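Local coordinates for protein probable hydrolase (Pseudomonas aeruginosa, PDB 7AL6) that is of unproven function but, as a member of the alpha/beta hydrolase superfamily, probably acts as a hydrolase, possibly a lipolytic one, at residues V8-P13 / L17-F22; P29-H34 / M86-L91. All blocks are in the same frame, centred on the assembly; numbering follows the deposited sequence.

Contact 1 of 2, residues V8-P13 / L17-F22; sequences VRISLP and LAAHLF
The guanidinium of Arg9, on the first strand of the beta hairpin that opens the alpha/beta hydrolase sheet, lies across Ala18, with the backbone N of Ala18 over one of its faces and the carbonyl O of Leu17 approaching obliquely. At its end, NH1 of Arg9 comes to 3.4 Å from Ala18 CB. The chain folds back onto the neighbouring strand because it is bent at both chi2 and chi3. Outside the pair of strands, NH1 is hydrogen-bonded to His65 O and NE forms a salt bridge with Glu16, which would help to fix the flat group in place.

The hairpin illustrates how backbone pairing sorts side chains between two faces. Val8 with Ala19 and Ile10 with Leu17 are antiparallel hydrogen-bonded pairs, each joined by two reciprocal bonds; that from Ile10 N to Leu17 O is 2.7 Å. Between them, Arg9 and Ala18 form a non-hydrogen-bonded pair. The strand directions differ by 135°, a marked twist from antiparallel.

Opposite the Arg9–Ala18 face is an apolar one, where Ile10 and Leu17 also reach helix 77-91. Val8 and Leu21 cross at about a right angle, Val8 CG1 to Leu21 CD1 at 3.8 Å. Leu12, just past the strand, lays its CD1 3.8 Å from Leu17 CD1. Strand 7-11 is outermost within the chain, and a second subunit packs on it, setting Leu190 of that subunit against Val8 and its Pro192 against Ile10. The extended outer end of Ile10 (chi2 174°) reaches diagonally to Ala19, the partner of Val8, bringing Ile10 CD1 to 3.8 Å from Ala19 CB.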
loop_
_atom_site.group_PDB
_atom_site.type_symbol
_atom_site.label_atom_id
_atom_site.label_comp_id
_atom_site.label_asym_id
_atom_site.label_seq_id
_atom_site.Cartn_x
_atom_site.Cartn_y
_atom_site.Cartn_z
ATOM N N VAL A 8 1.158 19.054 12.570
ATOM C CA VAL A 8 1.743 17.704 12.760
ATOM C C VAL A 8 1.071 16.636 11.894
ATOM O O VAL A 8 0.016 16.864 11.376
ATOM C CB VAL A 8 1.633 17.297 14.233
ATOM C CG1 VAL A 8 2.327 18.271 15.153
ATOM C CG2 VAL A 8 0.186 17.121 14.631
ATOM N N ARG A 9 1.761 15.519 11.746
ATOM C CA ARG A 9 1.280 14.270 11.147
ATOM C C ARG A 9 0.911 13.389 12.334
ATOM O O ARG A 9 1.688 13.383 13.283
ATOM C CB ARG A 9 2.367 13.505 10.399
ATOM C CG ARG A 9 2.990 14.250 9.243
ATOM C CD ARG A 9 1.922 14.676 8.286
ATOM N NE ARG A 9 1.511 13.681 7.326
ATOM C CZ ARG A 9 0.602 13.907 6.392
ATOM N NH1 ARG A 9 0.021 15.081 6.318
ATOM N NH2 ARG A 9 0.281 12.972 5.536
ATOM N N ILE A 10 -0.243 12.746 12.332
ATOM C CA ILE A 10 -0.625 11.811 13.415
ATOM C C ILE A 10 -0.610 10.431 12.779
ATOM O O ILE A 10 -1.360 10.211 11.854
ATOM C CB ILE A 10 -1.967 12.181 14.056
ATOM C CG1 ILE A 10 -1.974 13.630 14.535
ATOM C CG2 ILE A 10 -2.296 11.207 15.170
ATOM C CD1 ILE A 10 -3.288 14.112 15.041
ATOM N N SER A 11 0.235 9.554 13.279
ATOM C CA SER A 11 0.432 8.230 12.690
ATOM C C SER A 11 -0.538 7.252 13.332
ATOM O O SER A 11 -0.430 6.960 14.531
ATOM C CB SER A 11 1.860 7.725 12.891
ATOM O OG SER A 11 2.726 8.489 12.084
ATOM N N LEU A 12 -1.477 6.756 12.544
ATOM C CA LEU A 12 -2.344 5.667 12.927
ATOM C C LEU A 12 -1.833 4.380 12.302
ATOM O O LEU A 12 -1.003 4.401 11.397
ATOM C CB LEU A 12 -3.776 5.953 12.474
ATOM C CG LEU A 12 -4.335 7.340 12.839
ATOM C CD1 LEU A 12 -5.850 7.408 12.469
ATOM C CD2 LEU A 12 -4.138 7.690 14.286
ATOM N N PRO A 13 -2.303 3.228 12.775
ATOM C CA PRO A 13 -1.804 1.962 12.226
ATOM C C PRO A 13 -2.037 1.836 10.749
ATOM O O PRO A 13 -1.195 1.302 10.030
ATOM C CB PRO A 13 -2.582 0.891 13.025
ATOM C CG PRO A 13 -2.967 1.589 14.328
ATOM C CD PRO A 13 -3.154 3.059 13.972
ATOM N N LEU A 17 -2.593 10.944 9.267
ATOM C CA LEU A 17 -3.483 12.106 9.116
ATOM C C LEU A 17 -2.731 13.369 9.483
ATOM O O LEU A 17 -1.747 13.285 10.162
ATOM C CB LEU A 17 -4.704 11.970 10.024
ATOM C CG LEU A 17 -5.568 10.741 9.815
ATOM C CD1 LEU A 17 -6.688 10.723 10.821
ATOM C CD2 LEU A 17 -6.102 10.684 8.407
ATOM N N ALA A 18 -3.183 14.481 8.962
ATOM C CA ALA A 18 -2.649 15.784 9.318
ATOM C C ALA A 18 -3.579 16.489 10.293
ATOM O O ALA A 18 -4.803 16.303 10.254
ATOM C CB ALA A 18 -2.472 16.651 8.065
ATOM N N ALA A 19 -2.995 17.331 11.145
ATOM C CA ALA A 19 -3.789 18.135 12.070
ATOM C C ALA A 19 -3.088 19.450 12.382
ATOM O O ALA A 19 -1.853 19.530 12.396
ATOM C CB ALA A 19 -4.032 17.421 13.387
ATOM N N HIS A 20 -3.891 20.483 12.628
ATOM C CA HIS A 20 -3.423 21.751 13.164
ATOM C C HIS A 20 -3.760 21.789 14.645
ATOM O O HIS A 20 -4.877 21.444 15.044
ATOM C CB HIS A 20 -4.048 22.952 12.434
ATOM C CG HIS A 20 -3.299 24.235 12.663
ATOM N ND1 HIS A 20 -2.182 24.580 11.932
ATOM C CD2 HIS A 20 -3.458 25.213 13.587
ATOM C CE1 HIS A 20 -1.707 25.735 12.377
ATOM N NE2 HIS A 20 -2.450 26.127 13.395
ATOM N N LEU A 21 -2.807 22.211 15.457
ATOM C CA LEU A 21 -2.927 22.214 16.929
ATOM C C LEU A 21 -3.224 23.624 17.437
ATOM O O LEU A 21 -2.465 24.513 17.118
ATOM C CB LEU A 21 -1.622 21.696 17.519
ATOM C CG LEU A 21 -1.208 20.300 17.086
ATOM C CD1 LEU A 21 0.057 19.873 17.795
ATOM C CD2 LEU A 21 -2.317 19.302 17.323
ATOM N N PHE A 22 -4.266 23.813 18.230
ATOM C CA PHE A 22 -4.613 25.125 18.801
ATOM C C PHE A 22 -4.700 25.040 20.320
ATOM O O PHE A 22 -5.081 24.025 20.846
ATOM C CB PHE A 22 -5.989 25.603 18.362
ATOM C CG PHE A 22 -6.172 25.855 16.898
ATOM C CD1 PHE A 22 -5.845 27.073 16.351
ATOM C CD2 PHE A 22 -6.703 24.886 16.082
ATOM C CE1 PHE A 22 -6.031 27.313 15.010
ATOM C CE2 PHE A 22 -6.888 25.128 14.739
ATOM C CZ PHE A 22 -6.556 26.343 14.212
#

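Contact 2 of 2, residues P29-H34 / M86-L91; sequences PVIALH and MVAEQL
Ile31, on the sheet, meets Val87 and Ala88, on a helix, in a small example of the alpha-on-beta packing from which the alpha/beta hydrolase fold is built. Strand 28-33 is one of the parallel strands in the middle of the sheet. Helix 77-91 belongs to the connection that leaves neighbouring strand 53-58 and returns to the sheet as strand 96-101.

Polar interactions lie outside the strand-helix contact: the backbone of the strand is bonded to its two neighbours in the sheet and that of the helix to itself. Ile31 is paired with Ser97 and Leu99 of one adjacent strand, and Val30 with Arg54 and Val56 of the other. Beyond the strand comes His34, whose NE2 is hydrogen-bonded to the backbone N of Phe60; in relatives, a His-Gly sequence at this strand end lies beside the oxyanion hole. In the helix, Gln90 N donates to Met86 O and Leu91 N to Val87 O.

The apolar interactions are few and centre on a single methyl. Trp93, Phe96 and Leu98 also touch the Ile31 side chain, while Val87 rests on Leu58 as well. With only a methyl at Ala88, the helix backbone can probably approach more closely, and the CA atoms of Ile31 and Ala88 are 8.1 Å apart. Ile31 holds CG1 anti to its carbonyl carbon (chi1 -56°) and continues extended through chi2 (171°), so that CD1 stands out toward the helix. There it meets two consecutive residues: Val87, the two side chains passing at a slant with Ile31 CD1 4.1 Å from Val87 CG1, and Ala88, whose CB lies 4.2 Å from Ile31 CD1.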
loop_
_atom_site.group_PDB
_atom_site.type_symbol
_atom_site.label_atom_id
_atom_site.label_comp_id
_atom_site.label_asym_id
_atom_site.label_seq_id
_atom_site.Cartn_x
_atom_site.Cartn_y
_atom_site.Cartn_z
ATOM N N PRO A 29 -9.042 18.676 26.381
ATOM C CA PRO A 29 -8.819 18.012 25.078
ATOM C C PRO A 29 -10.062 18.018 24.190
ATOM O O PRO A 29 -11.116 17.495 24.557
ATOM C CB PRO A 29 -8.409 16.594 25.470
ATOM C CG PRO A 29 -8.950 16.399 26.935
ATOM C CD PRO A 29 -8.915 17.766 27.542
ATOM N N VAL A 30 -9.896 18.546 22.975
ATOM C CA VAL A 30 -10.947 18.615 21.955
ATOM C C VAL A 30 -10.372 18.213 20.599
ATOM O O VAL A 30 -9.336 18.735 20.183
ATOM C CB VAL A 30 -11.534 20.043 21.863
ATOM C CG1 VAL A 30 -12.637 20.090 20.817
ATOM C CG2 VAL A 30 -12.025 20.504 23.211
ATOM N N ILE A 31 -11.055 17.315 19.891
ATOM C CA ILE A 31 -10.796 17.075 18.471
ATOM C C ILE A 31 -11.876 17.781 17.662
ATOM O O ILE A 31 -13.079 17.582 17.912
ATOM C CB ILE A 31 -10.753 15.570 18.148
ATOM C CG1 ILE A 31 -9.710 14.904 19.023
ATOM C CG2 ILE A 31 -10.374 15.347 16.665
ATOM C CD1 ILE A 31 -9.726 13.337 18.940
ATOM N N ALA A 32 -11.449 18.631 16.718
ATOM C CA ALA A 32 -12.342 19.360 15.828
ATOM C C ALA A 32 -12.408 18.683 14.468
ATOM O O ALA A 32 -11.374 18.439 13.822
ATOM C CB ALA A 32 -11.886 20.816 15.677
ATOM N N LEU A 33 -13.632 18.405 14.021
ATOM C CA LEU A 33 -13.908 17.645 12.815
ATOM C C LEU A 33 -14.697 18.493 11.807
ATOM O O LEU A 33 -15.742 19.071 12.144
ATOM C CB LEU A 33 -14.685 16.378 13.182
ATOM C CG LEU A 33 -14.092 15.485 14.273
ATOM C CD1 LEU A 33 -15.018 14.275 14.430
ATOM C CD2 LEU A 33 -12.709 15.029 13.863
ATOM N N HIS A 34 -14.232 18.515 10.540
ATOM C CA HIS A 34 -14.766 19.409 9.524
ATOM C C HIS A 34 -15.830 18.709 8.664
ATOM O O HIS A 34 -16.097 17.506 8.776
ATOM C CB HIS A 34 -13.629 19.982 8.657
ATOM C CG HIS A 34 -12.817 18.932 7.953
ATOM N ND1 HIS A 34 -13.290 18.256 6.853
ATOM C CD2 HIS A 34 -11.578 18.424 8.208
ATOM C CE1 HIS A 34 -12.392 17.357 6.466
ATOM N NE2 HIS A 34 -11.347 17.438 7.275
ATOM N N MET A 86 -8.782 6.444 17.027
ATOM C CA MET A 86 -7.349 6.097 16.936
ATOM C C MET A 86 -6.493 7.354 17.105
ATOM O O MET A 86 -5.412 7.229 17.607
ATOM C CB MET A 86 -7.060 5.328 15.655
ATOM C CG MET A 86 -7.685 3.967 15.718
ATOM S SD MET A 86 -7.294 2.902 14.387
ATOM C CE MET A 86 -6.996 1.369 15.245
ATOM N N VAL A 87 -6.956 8.510 16.640
ATOM C CA VAL A 87 -6.216 9.780 16.828
ATOM C C VAL A 87 -6.122 10.041 18.331
ATOM O O VAL A 87 -5.047 10.296 18.802
ATOM C CB VAL A 87 -6.876 10.963 16.103
ATOM C CG1 VAL A 87 -6.421 12.273 16.700
ATOM C CG2 VAL A 87 -6.622 10.934 14.613
ATOM N N ALA A 88 -7.221 9.908 19.057
ATOM C CA ALA A 88 -7.202 10.071 20.513
ATOM C C ALA A 88 -6.245 9.081 21.180
ATOM O O ALA A 88 -5.447 9.468 22.039
ATOM C CB ALA A 88 -8.617 9.909 21.097
ATOM N N GLU A 89 -6.290 7.802 20.777
ATOM C CA GLU A 89 -5.318 6.840 21.300
ATOM C C GLU A 89 -3.897 7.310 21.066
ATOM O O GLU A 89 -3.047 7.215 21.953
ATOM C CB GLU A 89 -5.498 5.470 20.655
ATOM C CG GLU A 89 -6.853 4.871 20.931
ATOM C CD GLU A 89 -6.902 4.225 22.288
ATOM O OE1 GLU A 89 -6.116 3.291 22.501
ATOM O OE2 GLU A 89 -7.701 4.673 23.131
ATOM N N GLN A 90 -3.601 7.781 19.835
ATOM C CA GLN A 90 -2.228 8.150 19.505
ATOM C C GLN A 90 -1.792 9.401 20.241
ATOM O O GLN A 90 -0.599 9.577 20.510
ATOM C CB GLN A 90 -2.092 8.298 17.980
ATOM C CG GLN A 90 -0.698 8.626 17.489
ATOM C CD GLN A 90 0.309 7.497 17.744
ATOM O OE1 GLN A 90 -0.064 6.393 18.063
ATOM N NE2 GLN A 90 1.578 7.802 17.603
ATOM N N LEU A 91 -2.725 10.231 20.664
ATOM C CA LEU A 91 -2.401 11.405 21.460
ATOM C C LEU A 91 -2.332 11.074 22.947
ATOM O O LEU A 91 -1.899 11.910 23.744
ATOM C CB LEU A 91 -3.453 12.513 21.267
ATOM C CG LEU A 91 -3.712 13.024 19.864
ATOM C CD1 LEU A 91 -4.904 13.954 19.874
ATOM C CD2 LEU A 91 -2.493 13.735 19.370
#

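How the contacts relate
The centres of contacts 1 and 2 lie about 9 Å apart, and helix 77-91 joins them: it faces the hairpin of contact 1 as well as strand 28-33. Val87 is shared by both surfaces, turning CG2 to Leu17 CD1 at 3.8 Å while its other methyl serves contact 2. Further along the seam, Leu12 CD2 packs 3.6 Å from Met86 O. Both contacts involve strands of the same sheet and both touch the second subunit. A bound PEG lies about 4 Å from the side chain of Leu21 and about 9 Å from that of Ile31. The probable nucleophile elbow follows strand 96-101, the direct neighbour of strand 28-33, which places contact 2 next to the strand that carries it.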